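Local coordinates for heme utilization cystosolic carrier protein HutX (Pectobacterium carotovorum, PDB 2PH0), which probably carries heme in the cytosol as a member of the ChuX/HutX family of heme utilization proteins, at residues S27-V32 with C40-G45; D49-T54 with A121-F126; A56-V61 with I136-D141. All coordinates share one frame; numbering follows the deposited sequence.

How the interactions relate
All three contacts reach the same antiparallel sheet. Interaction 2 is buried and lies nearest the centre of the chain. Interaction 3 is also buried but lies farther out, where loop residues join strands 60-66 and 132-137. Interaction 1 is partly buried, at the edge strand 40-44. Helices 28-33 and 48-55 lie on opposite faces of the sheet, and interactions 1 and 2 meet through Phe126, whose CZ is 3.7 Å from Val32 CG2. Interactions 2 and 3 lie on adjacent strands, where Val123 N and Ile136 O are 2.8 Å apart, a probable hydrogen bond. Aliphatic groups dominate; interaction 1 adds a thiol and a phenyl ring, interaction 2 a phenyl ring and interaction 3 an indole.

Interaction 1 (S27-V32 with C40-G45)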
loop_
_atom_site.group_PDB
_atom_site.type_symbol
_atom_site.label_atom_id
_atom_site.label_comp_id
_atom_site.label_asym_id
_atom_site.label_seq_id
_atom_site.Cartn_x
_atom_site.Cartn_y
_atom_site.Cartn_z
ATOM N N SER B 27 6.592 -2.738 18.002
ATOM C CA SER B 27 6.353 -2.105 16.709
ATOM C C SER B 27 7.620 -1.995 15.864
ATOM O O SER B 27 8.736 -2.188 16.358
ATOM C CB SER B 27 5.768 -0.705 16.909
ATOM O OG SER B 27 6.723 0.159 17.509
ATOM N N LEU B 28 7.428 -1.688 14.584
ATOM C CA LEU B 28 8.538 -1.519 13.660
ATOM C C LEU B 28 9.333 -0.282 14.088
ATOM O O LEU B 28 10.568 -0.263 14.006
ATOM C CB LEU B 28 8.017 -1.323 12.231
ATOM C CG LEU B 28 8.909 -1.735 11.052
ATOM C CD1 LEU B 28 8.412 -1.046 9.788
ATOM C CD2 LEU B 28 10.355 -1.363 11.301
ATOM N N PHE B 29 8.641 0.756 14.552
ATOM C CA PHE B 29 9.361 1.958 14.963
ATOM C C PHE B 29 10.271 1.681 16.151
ATOM O O PHE B 29 11.365 2.242 16.248
ATOM C CB PHE B 29 8.417 3.100 15.338
ATOM C CG PHE B 29 9.147 4.365 15.724
ATOM C CD1 PHE B 29 9.905 5.058 14.782
ATOM C CD2 PHE B 29 9.113 4.836 17.035
ATOM C CE1 PHE B 29 10.621 6.200 15.137
ATOM C CE2 PHE B 29 9.826 5.980 17.400
ATOM C CZ PHE B 29 10.580 6.662 16.448
ATOM N N ALA B 30 9.810 0.829 17.059
ATOM C CA ALA B 30 10.600 0.483 18.238
ATOM C C ALA B 30 11.934 -0.121 17.792
ATOM O O ALA B 30 12.993 0.218 18.326
ATOM C CB ALA B 30 9.829 -0.505 19.117
ATOM N N VAL B 31 11.875 -1.005 16.801
ATOM C CA VAL B 31 13.075 -1.635 16.273
ATOM C C VAL B 31 13.983 -0.606 15.603
ATOM O O VAL B 31 15.184 -0.580 15.851
ATOM C CB VAL B 31 12.720 -2.736 15.249
ATOM C CG1 VAL B 31 13.977 -3.359 14.692
ATOM C CG2 VAL B 31 11.859 -3.794 15.916
ATOM N N VAL B 32 13.405 0.252 14.765
ATOM C CA VAL B 32 14.185 1.269 14.060
ATOM C C VAL B 32 14.856 2.257 15.004
ATOM O O VAL B 32 16.007 2.660 14.792
ATOM C CB VAL B 32 13.291 2.013 13.049
ATOM C CG1 VAL B 32 14.025 3.200 12.443
ATOM C CG2 VAL B 32 12.871 1.039 11.956
ATOM N N CYS B 40 21.039 4.620 11.182
ATOM C CA CYS B 40 19.749 5.287 11.229
ATOM C C CYS B 40 19.737 6.703 11.781
ATOM O O CYS B 40 20.386 7.012 12.788
ATOM C CB CYS B 40 18.773 4.411 12.024
ATOM S SG CYS B 40 17.084 5.051 12.167
ATOM N N THR B 41 18.992 7.556 11.081
ATOM C CA THR B 41 18.797 8.948 11.452
ATOM C C THR B 41 17.282 9.111 11.538
ATOM O O THR B 41 16.573 8.806 10.577
ATOM C CB THR B 41 19.330 9.901 10.375
ATOM O OG1 THR B 41 20.704 9.602 10.114
ATOM C CG2 THR B 41 19.219 11.341 10.846
ATOM N N LEU B 42 16.792 9.579 12.683
ATOM C CA LEU B 42 15.355 9.769 12.884
ATOM C C LEU B 42 14.921 11.227 12.796
ATOM O O LEU B 42 15.690 12.140 13.082
ATOM C CB LEU B 42 14.950 9.208 14.248
ATOM C CG LEU B 42 15.286 7.735 14.492
ATOM C CD1 LEU B 42 15.143 7.414 15.969
ATOM C CD2 LEU B 42 14.371 6.855 13.653
ATOM N N ALA B 43 13.671 11.439 12.405
ATOM C CA ALA B 43 13.115 12.780 12.295
ATOM C C ALA B 43 11.645 12.710 12.697
ATOM O O ALA B 43 11.058 11.629 12.714
ATOM C CB ALA B 43 13.259 13.296 10.861
ATOM N N THR B 44 11.059 13.849 13.054
ATOM C CA THR B 44 9.654 13.863 13.448
ATOM C C THR B 44 8.781 13.909 12.202
ATOM O O THR B 44 9.224 14.344 11.137
ATOM C CB THR B 44 9.313 15.087 14.327
ATOM O OG1 THR B 44 9.645 16.286 13.618
ATOM C CG2 THR B 44 10.082 15.035 15.644
ATOM N N GLY B 45 7.538 13.468 12.345
ATOM C CA GLY B 45 6.626 13.459 11.215
ATOM C C GLY B 45 6.339 14.839 10.665
ATOM O O GLY B 45 5.827 14.973 9.558
#
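Val32 and Cys40 meet because both first torsions are extended. Val32 CG1 lies opposite the backbone N across chi1 (172°), and Cys40 SG does the same on its strand (chi1 -179°). The methyl and the sulfur then come 3.6 Å apart. Leu42 is built differently. Its CG swings to the side of its own backbone N, and its CD2 methyl reaches both Phe29 and Val32 of the helix. Leu42 CD2 sits 3.9 Å from Val32 CG1. The same methyl is 4.1 Å from Phe29 CE1, meeting that ring obliquely. No hydrogen bond joins the two segments. This is a helix laid against the edge strand of an antiparallel sheet, with an angle of 127° between the N-to-C directions of the two short axes. Alternation along strand 40-44 turns Cys40 and Leu42 toward the helix. Ala109 of the adjacent strand 107-115 touches Val32, Cys40 and Leu42. The Phe29 ring also stacks on His107. The helix begins with Ser27 as its N-cap: Ala30 N donates to Ser27 OG at 3.2 Å.

Interaction 2 (D49-T54 with A121-F126)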
loop_
_atom_site.group_PDB
_atom_site.type_symbol
_atom_site.label_atom_id
_atom_site.label_comp_id
_atom_site.label_asym_id
_atom_site.label_seq_id
_atom_site.Cartn_x
_atom_site.Cartn_y
_atom_site.Cartn_z
ATOM N N ASP B 49 6.517 17.047 4.557
ATOM C CA ASP B 49 6.487 17.755 3.283
ATOM C C ASP B 49 7.876 18.055 2.739
ATOM O O ASP B 49 8.120 17.964 1.534
ATOM C CB ASP B 49 5.689 19.054 3.423
ATOM C CG ASP B 49 4.299 18.819 3.971
ATOM O OD1 ASP B 49 3.653 17.837 3.539
ATOM O OD2 ASP B 49 3.851 19.613 4.827
ATOM N N GLN B 50 8.779 18.433 3.634
ATOM C CA GLN B 50 10.146 18.738 3.256
ATOM C C GLN B 50 10.775 17.478 2.672
ATOM O O GLN B 50 11.419 17.509 1.623
ATOM C CB GLN B 50 10.931 19.180 4.489
ATOM C CG GLN B 50 12.339 19.664 4.200
ATOM C CD GLN B 50 13.071 20.059 5.465
ATOM O OE1 GLN B 50 12.534 20.787 6.299
ATOM N NE2 GLN B 50 14.304 19.584 5.614
ATOM N N VAL B 51 10.571 16.365 3.367
ATOM C CA VAL B 51 11.114 15.083 2.937
ATOM C C VAL B 51 10.521 14.593 1.619
ATOM O O VAL B 51 11.250 14.243 0.699
ATOM C CB VAL B 51 10.898 14.016 4.037
ATOM C CG1 VAL B 51 11.222 12.610 3.500
ATOM C CG2 VAL B 51 11.766 14.346 5.238
ATOM N N TRP B 52 9.197 14.574 1.515
ATOM C CA TRP B 52 8.559 14.106 0.295
ATOM C C TRP B 52 8.923 14.939 -0.934
ATOM O O TRP B 52 9.260 14.386 -1.980
ATOM C CB TRP B 52 7.037 14.078 0.474
ATOM C CG TRP B 52 6.323 13.460 -0.681
ATOM C CD1 TRP B 52 6.009 14.058 -1.867
ATOM C CD2 TRP B 52 5.874 12.106 -0.783
ATOM N NE1 TRP B 52 5.393 13.156 -2.703
ATOM C CE2 TRP B 52 5.297 11.951 -2.061
ATOM C CE3 TRP B 52 5.904 11.003 0.084
ATOM C CZ2 TRP B 52 4.753 10.740 -2.498
ATOM C CZ3 TRP B 52 5.362 9.798 -0.353
ATOM C CH2 TRP B 52 4.795 9.678 -1.632
ATOM N N ASP B 53 8.849 16.261 -0.815
ATOM C CA ASP B 53 9.173 17.135 -1.940
ATOM C C ASP B 53 10.585 16.877 -2.453
ATOM O O ASP B 53 10.819 16.853 -3.661
ATOM C CB ASP B 53 9.033 18.609 -1.542
ATOM C CG ASP B 53 7.584 19.044 -1.423
ATOM O OD1 ASP B 53 6.814 18.790 -2.371
ATOM O OD2 ASP B 53 7.216 19.645 -0.393
ATOM N N THR B 54 11.519 16.677 -1.528
ATOM C CA THR B 54 12.909 16.417 -1.889
ATOM C C THR B 54 13.070 15.091 -2.635
ATOM O O THR B 54 13.675 15.045 -3.708
ATOM C CB THR B 54 13.802 16.398 -0.642
ATOM O OG1 THR B 54 13.652 17.632 0.065
ATOM C CG2 THR B 54 15.262 16.226 -1.034
ATOM N N ALA B 121 19.198 1.487 1.169
ATOM C CA ALA B 121 18.953 2.788 1.762
ATOM C C ALA B 121 17.471 3.072 1.608
ATOM O O ALA B 121 16.948 3.076 0.490
ATOM C CB ALA B 121 19.761 3.858 1.047
ATOM N N SER B 122 16.799 3.309 2.724
ATOM C CA SER B 122 15.369 3.578 2.684
ATOM C C SER B 122 14.914 4.707 3.598
ATOM O O SER B 122 15.578 5.060 4.574
ATOM C CB SER B 122 14.590 2.303 3.036
ATOM O OG SER B 122 14.976 1.787 4.310
ATOM N N VAL B 123 13.777 5.291 3.246
ATOM C CA VAL B 123 13.183 6.338 4.054
ATOM C C VAL B 123 11.858 5.728 4.474
ATOM O O VAL B 123 11.021 5.408 3.626
ATOM C CB VAL B 123 12.906 7.620 3.262
ATOM C CG1 VAL B 123 12.296 8.656 4.193
ATOM C CG2 VAL B 123 14.192 8.147 2.651
ATOM N N VAL B 124 11.682 5.543 5.774
ATOM C CA VAL B 124 10.461 4.929 6.290
ATOM C C VAL B 124 9.582 5.933 7.026
ATOM O O VAL B 124 10.056 6.678 7.870
ATOM C CB VAL B 124 10.807 3.769 7.234
ATOM C CG1 VAL B 124 9.540 3.033 7.643
ATOM C CG2 VAL B 124 11.786 2.802 6.534
ATOM N N PHE B 125 8.293 5.942 6.692
ATOM C CA PHE B 125 7.325 6.853 7.302
ATOM C C PHE B 125 6.441 6.054 8.252
ATOM O O PHE B 125 5.805 5.083 7.845
ATOM C CB PHE B 125 6.485 7.522 6.202
ATOM C CG PHE B 125 7.304 8.325 5.224
ATOM C CD1 PHE B 125 7.265 9.717 5.244
ATOM C CD2 PHE B 125 8.105 7.688 4.276
ATOM C CE1 PHE B 125 8.011 10.463 4.332
ATOM C CE2 PHE B 125 8.853 8.423 3.358
ATOM C CZ PHE B 125 8.805 9.816 3.387
ATOM N N PHE B 126 6.406 6.469 9.515
ATOM C CA PHE B 126 5.656 5.777 10.565
ATOM C C PHE B 126 4.458 6.549 11.111
ATOM O O PHE B 126 4.495 7.771 11.223
ATOM C CB PHE B 126 6.567 5.501 11.768
ATOM C CG PHE B 126 7.810 4.725 11.444
ATOM C CD1 PHE B 126 7.830 3.338 11.564
ATOM C CD2 PHE B 126 8.976 5.384 11.073
ATOM C CE1 PHE B 126 8.998 2.616 11.327
ATOM C CE2 PHE B 126 10.152 4.665 10.829
ATOM C CZ PHE B 126 10.157 3.283 10.960
#
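Phe125 and Val51 carry this contact, and Trp52 stands close beside them. Phe125 reaches out from strand 118-126 and Val51 from helix 48-55, and the two side chains approach from opposite directions. Val51 CG1 is 3.7 Å from Phe125 CZ, at the far end of the ring. The same methyl is 4.0 Å from Phe125 CE1, and it meets the ring obliquely. Extended chi1 (169°) aims this branch of Val51 at the strand. It also brings Val51 CG1 within 4.2 Å of Val123 CG1, two residues back along the strand. Trp52 lies a little farther off, with CE3 4.6 Å from Phe125 CZ. Its indole is held from outside the contact: NE1 is hydrogen-bonded to Pro79 O, and Phe88 packs edge-to-face with it.

The motif is a helix packed on one face of an antiparallel sheet, in a protein of the ChuX/HutX heme utilisation family. Val123 and Phe125 point to this face, and Val124 and Phe126 to the other. Helix 148-160 lies on the same face as helix 48-55, where Phe154 touches Val123. Around Phe125, Phe134 stacks on the ring, and the Phe48 ring meets it with planes at about 70°. Within the helix, a side-chain bond spans one turn: Thr54 OG1 donates to Gln50 O at 2.7 Å, tilted 23° from the carbonyl plane. Thr54 N reaches Gln50 O from the opposite face of that plane at 3.3 Å.

Interaction 3 (A56-V61 with I136-D141); sequences ATWGEV and IFLGRD
Val61 and Ile136 pack on two neighbouring antiparallel strands, 60-66 and 132-137, close to the loops that adjoin them. Phe137 is backbone-bonded to Thr62, one residue beyond the contact; no hydrogen bond joins the two segments themselves. The Val61 rotamer (chi1 -68°) sets CG2 between its backbone N and carbonyl carbon, the crowded position. From there Val61 CG2 touches Ile136 CG2 at 3.8 Å. The same Ile136 branch lies opposite its own backbone N, which extends it toward Val61. The flank of Val61 also meets the backbone, with CB 3.6 Å from Phe137 O.

Leu138 CB leaves the backbone away from the other segment, yet its CD2 methyl comes back to the indole of Trp58. With chi2 near zero (-5°), Trp58 CD1 is turned to the CA side, and the six-membered ring stretches outward from its own backbone. Gly59, with a positive phi (87°), turns the chain from Trp58 toward Glu60. Gln150 of helix 148-160 bridges the two segments. Its NE2 bonds to Trp58 O and Glu60 O, and its OE1 to Gly139 N. Ala153 and Leu157 of that helix touch Trp58. Leu138 CD2 meets the indole obliquely and is equally far, 3.9 Å, from Trp58 CE3 and Trp58 CZ3.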
loop_
_atom_site.group_PDB
_atom_site.type_symbol
_atom_site.label_atom_id
_atom_site.label_comp_id
_atom_site.label_asym_id
_atom_site.label_seq_id
_atom_site.Cartn_x
_atom_site.Cartn_y
_atom_site.Cartn_z
ATOM N N ALA B 56 10.992 13.617 -4.264
ATOM C CA ALA B 56 10.311 13.768 -5.544
ATOM C C ALA B 56 11.228 14.326 -6.637
ATOM O O ALA B 56 10.824 14.436 -7.794
ATOM C CB ALA B 56 9.091 14.662 -5.379
ATOM N N THR B 57 12.459 14.669 -6.269
ATOM C CA THR B 57 13.425 15.208 -7.230
ATOM C C THR B 57 14.598 14.252 -7.460
ATOM O O THR B 57 15.525 14.574 -8.199
ATOM C CB THR B 57 14.023 16.561 -6.750
ATOM O OG1 THR B 57 14.868 16.342 -5.612
ATOM C CG2 THR B 57 12.925 17.530 -6.359
ATOM N N TRP B 58 14.547 13.076 -6.838
ATOM C CA TRP B 58 15.628 12.091 -6.944
ATOM C C TRP B 58 15.559 11.104 -8.099
ATOM O O TRP B 58 16.435 10.248 -8.228
ATOM C CB TRP B 58 15.732 11.278 -5.652
ATOM C CG TRP B 58 16.087 12.070 -4.440
ATOM C CD1 TRP B 58 16.412 13.391 -4.389
ATOM C CD2 TRP B 58 16.125 11.594 -3.092
ATOM N NE1 TRP B 58 16.646 13.771 -3.094
ATOM C CE2 TRP B 58 16.477 12.686 -2.275
ATOM C CE3 TRP B 58 15.894 10.346 -2.495
ATOM C CZ2 TRP B 58 16.603 12.576 -0.886
ATOM C CZ3 TRP B 58 16.017 10.230 -1.115
ATOM C CH2 TRP B 58 16.369 11.343 -0.324
ATOM N N GLY B 59 14.541 11.207 -8.942
ATOM C CA GLY B 59 14.432 10.262 -10.036
ATOM C C GLY B 59 13.678 9.030 -9.566
ATOM O O GLY B 59 13.021 9.068 -8.530
ATOM N N GLU B 60 13.784 7.933 -10.308
ATOM C CA GLU B 60 13.072 6.707 -9.963
ATOM C C GLU B 60 13.497 6.045 -8.654
ATOM O O GLU B 60 14.677 5.805 -8.407
ATOM C CB GLU B 60 13.193 5.699 -11.106
ATOM C CG GLU B 60 12.440 4.397 -10.882
ATOM C CD GLU B 60 12.368 3.555 -12.143
ATOM O OE1 GLU B 60 11.641 3.951 -13.079
ATOM O OE2 GLU B 60 13.048 2.506 -12.200
ATOM N N VAL B 61 12.506 5.760 -7.821
ATOM C CA VAL B 61 12.713 5.100 -6.536
ATOM C C VAL B 61 11.667 3.995 -6.467
ATOM O O VAL B 61 10.879 3.824 -7.399
ATOM C CB VAL B 61 12.503 6.080 -5.350
ATOM C CG1 VAL B 61 13.599 7.130 -5.332
ATOM C CG2 VAL B 61 11.148 6.751 -5.461
ATOM N N ILE B 136 10.429 4.058 1.138
ATOM C CA ILE B 136 10.963 4.437 -0.155
ATOM C C ILE B 136 12.412 3.943 -0.213
ATOM O O ILE B 136 13.204 4.277 0.661
ATOM C CB ILE B 136 10.931 5.968 -0.342
ATOM C CG1 ILE B 136 9.484 6.468 -0.247
ATOM C CG2 ILE B 136 11.520 6.343 -1.697
ATOM C CD1 ILE B 136 9.355 7.971 -0.280
ATOM N N PHE B 137 12.740 3.133 -1.218
ATOM C CA PHE B 137 14.105 2.608 -1.368
ATOM C C PHE B 137 14.818 3.211 -2.568
ATOM O O PHE B 137 14.210 3.411 -3.618
ATOM C CB PHE B 137 14.097 1.083 -1.541
ATOM C CG PHE B 137 13.769 0.326 -0.292
ATOM C CD1 PHE B 137 12.454 0.191 0.135
ATOM C CD2 PHE B 137 14.780 -0.257 0.466
ATOM C CE1 PHE B 137 12.152 -0.517 1.299
ATOM C CE2 PHE B 137 14.484 -0.965 1.630
ATOM C CZ PHE B 137 13.168 -1.095 2.046
ATOM N N LEU B 138 16.114 3.477 -2.412
ATOM C CA LEU B 138 16.925 4.026 -3.486
ATOM C C LEU B 138 17.200 2.929 -4.500
ATOM O O LEU B 138 17.214 1.747 -4.144
ATOM C CB LEU B 138 18.262 4.544 -2.945
ATOM C CG LEU B 138 18.221 5.588 -1.827
ATOM C CD1 LEU B 138 19.626 6.133 -1.608
ATOM C CD2 LEU B 138 17.279 6.721 -2.206
ATOM N N GLY B 139 17.421 3.331 -5.752
ATOM C CA GLY B 139 17.698 2.393 -6.830
ATOM C C GLY B 139 19.174 2.043 -6.950
ATOM O O GLY B 139 20.002 2.577 -6.213
ATOM N N ARG B 140 19.505 1.156 -7.887
ATOM C CA ARG B 140 20.887 0.715 -8.075
ATOM C C ARG B 140 21.458 1.035 -9.453
ATOM O O ARG B 140 20.719 1.327 -10.391
ATOM C CB ARG B 140 20.980 -0.792 -7.837
ATOM C CG ARG B 140 20.093 -1.274 -6.704
ATOM C CD ARG B 140 20.380 -2.725 -6.365
ATOM N NE ARG B 140 21.571 -2.840 -5.537
ATOM C CZ ARG B 140 21.603 -2.555 -4.241
ATOM N NH1 ARG B 140 20.505 -2.143 -3.622
ATOM N NH2 ARG B 140 22.736 -2.668 -3.565
ATOM N N ASP B 141 22.783 0.963 -9.570
ATOM C CA ASP B 141 23.442 1.248 -10.840
ATOM C C ASP B 141 23.858 -0.030 -11.556
ATOM O O ASP B 141 23.533 -1.137 -11.116
ATOM C CB ASP B 141 24.669 2.145 -10.630
ATOM C CG ASP B 141 25.740 1.497 -9.757
ATOM O OD1 ASP B 141 25.753 0.257 -9.626
ATOM O OD2 ASP B 141 26.586 2.240 -9.215
#